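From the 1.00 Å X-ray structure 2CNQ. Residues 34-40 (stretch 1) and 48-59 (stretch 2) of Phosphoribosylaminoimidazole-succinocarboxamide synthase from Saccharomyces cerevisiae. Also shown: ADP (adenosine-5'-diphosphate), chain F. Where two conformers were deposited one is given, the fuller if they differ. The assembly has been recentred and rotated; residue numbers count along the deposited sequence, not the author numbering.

Stretch 1 34-40: VATDRIS
Stretch 2 (48-59) NSIPEKGILLTK

Stretch 1 enters as the end of a strand at Val 34 and Ala 35, then turns through Thr 36 (phi/psi -77/-175) and Asp 37 (-98/10) before extending again at Arg 38 (-64/154) and Ile 39 (-139/145). Stretch 2 is extended from Asn 48 to Ile 50, makes a type II beta turn from Ile 50 to Lys 53, closed by Lys 53 N to Ile 50 O at 2.9 Å, and becomes a helix from Lys 53 onward. Glu 52, the N-cap residue, adopts the left-handed 67/7. The two stretches run in opposite senses: Arg 38 CA lies 4.7 Å from Ser 49 CA, and Ala 35 CA 4.4 Å from Gly 54 CA.

Asp 37 ties them together. Asp 37 O accepts from Ile 50 N at 2.9 Å (167°), while the side chain, chi1 m and chi2 155°, reaches the helix start, where the amides of Glu 52 and Gly 54 are free to donate to it. Asp 37 OD1 accepts from Glu 52 N at 2.9 Å and Asp 37 OD2 from Gly 54 N at 2.8 Å; a carboxylate suits this site because its two oxygens can serve two amides.

Glycine permits the close approach: Gly 54 CA lies 3.4 Å from Ala 35 O, in a CA-H...O contact, and 3.1 Å from Thr 36 O, and an ideal CB would clash with both oxygens. The small Ala 35 points toward the helix, Ala 35 CB lying 3.6 Å from Thr 58 OG1. Thr 58 OG1, at chi1 m, donates back to Gly 54 O at 2.8 Å.

Lys 53 extends t, t, t, m so that Lys 53 NZ donates to Arg 38 O at 3.0 Å. Water 1 accepts from Lys 53 NZ at 2.7 Å and donates to Thr 36 O and Arg 38 O, each 2.6 Å away. Ile 39 (t, t) adds apolar packing, with Ile 39 CG2 3.8 Å from Ile 50 CG1 (m, m).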

# COMPACT_ATOMS: atom_id res chain seq x y z
N VAL A 34 -10.93 -6.66 -4.31
CA VAL A 34 -11.62 -6.56 -3.05
C VAL A 34 -10.61 -6.57 -1.95
O VAL A 34 -9.91 -7.53 -1.77
CB VAL A 34 -12.61 -7.71 -2.84
CG1 VAL A 34 -13.43 -7.39 -1.62
CG2 VAL A 34 -13.48 -7.91 -4.05
N ALA A 35 -10.55 -5.50 -1.19
CA ALA A 35 -9.71 -5.47 -0.02
C ALA A 35 -10.49 -6.03 1.12
O ALA A 35 -11.45 -5.45 1.56
CB ALA A 35 -9.25 -4.08 0.27
N THR A 36 -10.08 -7.19 1.58
CA THR A 36 -10.65 -7.78 2.74
C THR A 36 -10.11 -7.06 3.95
O THR A 36 -9.39 -6.09 3.83
CB THR A 36 -10.39 -9.26 2.81
OG1 THR A 36 -9.05 -9.48 3.20
CG2 THR A 36 -10.75 -9.96 1.53
N ASP A 37 -10.47 -7.58 5.10
CA ASP A 37 -10.03 -7.08 6.36
C ASP A 37 -8.89 -7.84 6.92
O ASP A 37 -8.52 -7.64 8.06
CB ASP A 37 -11.20 -7.03 7.31
CG ASP A 37 -12.20 -6.03 6.90
OD1 ASP A 37 -13.38 -6.19 7.27
OD2 ASP A 37 -11.85 -5.06 6.22
N ARG A 38 -8.31 -8.72 6.13
CA ARG A 38 -7.15 -9.41 6.56
C ARG A 38 -6.02 -8.44 6.79
O ARG A 38 -5.93 -7.40 6.18
CB ARG A 38 -6.73 -10.43 5.53
CG ARG A 38 -7.77 -11.51 5.30
CD ARG A 38 -7.26 -12.61 4.43
NE ARG A 38 -6.85 -12.19 3.12
CZ ARG A 38 -7.57 -12.30 2.02
NH1 ARG A 38 -7.06 -11.98 0.86
NH2 ARG A 38 -8.81 -12.72 2.07
N ILE A 39 -5.12 -8.81 7.65
CA ILE A 39 -3.92 -8.03 7.85
C ILE A 39 -2.79 -8.99 7.98
O ILE A 39 -2.94 -10.06 8.52
CB ILE A 39 -4.05 -7.11 9.04
CG1 ILE A 39 -2.86 -6.17 9.15
CG2 ILE A 39 -4.28 -7.86 10.31
CD1 ILE A 39 -3.10 -5.03 10.10
N SER A 40 -1.66 -8.59 7.47
CA SER A 40 -0.49 -9.42 7.47
C SER A 40 0.66 -8.63 7.95
O SER A 40 0.68 -7.43 7.92
CB SER A 40 -0.24 -9.88 6.06
OG SER A 40 -0.00 -8.80 5.21
N ASN A 48 -6.90 -13.17 12.76
CA ASN A 48 -8.04 -12.35 12.81
C ASN A 48 -7.86 -11.10 11.99
O ASN A 48 -6.79 -10.75 11.56
CB ASN A 48 -8.44 -12.06 14.24
CG ASN A 48 -7.35 -11.50 15.10
OD1 ASN A 48 -6.17 -11.67 14.86
ND2 ASN A 48 -7.77 -10.84 16.17
N SER A 49 -8.96 -10.47 11.74
CA SER A 49 -9.03 -9.36 10.85
C SER A 49 -9.14 -8.05 11.61
O SER A 49 -9.32 -8.00 12.82
CB SER A 49 -10.25 -9.62 9.95
OG SER A 49 -9.94 -10.57 8.88
N ILE A 50 -9.00 -6.98 10.86
CA ILE A 50 -9.22 -5.64 11.36
C ILE A 50 -10.50 -5.18 10.70
O ILE A 50 -10.50 -4.92 9.52
CB ILE A 50 -8.08 -4.72 11.00
CG1 ILE A 50 -6.71 -5.20 11.47
CG2 ILE A 50 -8.37 -3.34 11.51
CD1 ILE A 50 -6.51 -5.33 12.92
N PRO A 51 -11.60 -5.11 11.42
CA PRO A 51 -12.85 -4.81 10.75
C PRO A 51 -12.77 -3.55 9.96
O PRO A 51 -12.32 -2.51 10.43
CB PRO A 51 -13.85 -4.69 11.89
CG PRO A 51 -13.28 -5.59 12.92
CD PRO A 51 -11.80 -5.44 12.82
N GLU A 52 -13.22 -3.65 8.73
CA GLU A 52 -13.29 -2.54 7.80
C GLU A 52 -11.97 -1.99 7.36
O GLU A 52 -11.93 -1.04 6.63
CB GLU A 52 -14.21 -1.43 8.28
CG GLU A 52 -15.64 -1.90 8.42
CD GLU A 52 -15.89 -2.63 9.71
OE1 GLU A 52 -15.53 -2.08 10.76
OE2 GLU A 52 -16.48 -3.73 9.71
N LYS A 53 -10.88 -2.63 7.72
CA LYS A 53 -9.60 -2.20 7.20
C LYS A 53 -9.62 -2.14 5.71
O LYS A 53 -9.06 -1.23 5.13
CB LYS A 53 -8.55 -3.16 7.69
CG LYS A 53 -7.18 -2.90 7.13
CD LYS A 53 -6.19 -3.82 7.77
CE LYS A 53 -4.87 -3.79 7.07
NZ LYS A 53 -4.85 -4.67 5.89
N GLY A 54 -10.23 -3.12 5.07
CA GLY A 54 -10.23 -3.12 3.64
C GLY A 54 -11.01 -2.00 3.05
O GLY A 54 -10.69 -1.51 1.98
N ILE A 55 -12.05 -1.57 3.74
CA ILE A 55 -12.75 -0.38 3.31
C ILE A 55 -11.81 0.80 3.38
O ILE A 55 -11.72 1.60 2.49
CB ILE A 55 -13.98 -0.17 4.16
CG1 ILE A 55 -14.97 -1.30 3.91
CG2 ILE A 55 -14.57 1.17 3.85
CD1 ILE A 55 -16.16 -1.26 4.80
N LEU A 56 -11.06 0.90 4.46
CA LEU A 56 -10.11 2.00 4.59
C LEU A 56 -9.09 1.95 3.52
O LEU A 56 -8.77 2.98 2.92
CB LEU A 56 -9.50 1.95 5.96
CG LEU A 56 -8.63 3.12 6.31
CD1 LEU A 56 -8.68 3.33 7.77
CD2 LEU A 56 -7.21 2.95 5.88
N LEU A 57 -8.55 0.80 3.22
CA LEU A 57 -7.54 0.74 2.19
C LEU A 57 -8.10 1.16 0.88
O LEU A 57 -7.42 1.80 0.10
CB LEU A 57 -6.99 -0.65 2.07
CG LEU A 57 -6.40 -1.25 3.31
CD1 LEU A 57 -5.96 -2.64 3.00
CD2 LEU A 57 -5.30 -0.42 3.87
N THR A 58 -9.33 0.78 0.63
CA THR A 58 -9.97 1.10 -0.60
C THR A 58 -10.20 2.57 -0.68
O THR A 58 -9.84 3.22 -1.63
CB THR A 58 -11.28 0.34 -0.71
OG1 THR A 58 -11.01 -1.05 -0.72
CG2 THR A 58 -12.00 0.66 -1.96
N LYS A 59 -10.86 3.11 0.33
CA LYS A 59 -11.20 4.51 0.30
C LYS A 59 -9.98 5.39 0.27
O LYS A 59 -9.95 6.38 -0.40
CB LYS A 59 -12.04 4.82 1.53
CG LYS A 59 -13.36 4.07 1.58
CD LYS A 59 -14.31 4.32 0.41
CE LYS A 59 -15.50 3.35 0.52
NZ LYS A 59 -16.64 3.73 -0.37
PB ADP F . 3.08 -8.22 4.45
O1B ADP F . 2.37 -9.52 4.29
O2B ADP F . 3.97 -7.86 3.29
O3B ADP F . 2.12 -7.14 4.88
PA ADP F . 4.86 -6.91 5.77
O1A ADP F . 5.45 -6.62 7.10
O2A ADP F . 4.02 -5.74 5.41
O3A ADP F . 4.15 -8.32 5.64
O5' ADP F . 5.94 -7.03 4.65
C5' ADP F . 6.55 -5.85 4.17
C4' ADP F . 7.72 -6.10 3.24
O4' ADP F . 8.75 -6.71 4.01
C3' ADP F . 7.32 -7.04 2.13
O3' ADP F . 8.05 -6.73 0.96
C2' ADP F . 7.74 -8.36 2.70
O2' ADP F . 8.04 -9.27 1.67
C1' ADP F . 8.98 -8.00 3.48
N9 ADP F . 9.23 -8.90 4.60
C8 ADP F . 8.29 -9.41 5.37
N7 ADP F . 8.82 -10.21 6.30
C5 ADP F . 10.13 -10.19 6.13
C6 ADP F . 11.22 -10.83 6.83
N6 ADP F . 10.93 -11.64 7.88
N1 ADP F . 12.45 -10.59 6.36
C2 ADP F . 12.69 -9.77 5.28
N3 ADP F . 11.71 -9.14 4.60
C4 ADP F . 10.42 -9.32 4.99
O HOH W 1 -7.32 -5.38 5.21
O HOH W 2 -5.96 -11.26 9.04
O HOH W 3 -1.88 -6.23 5.67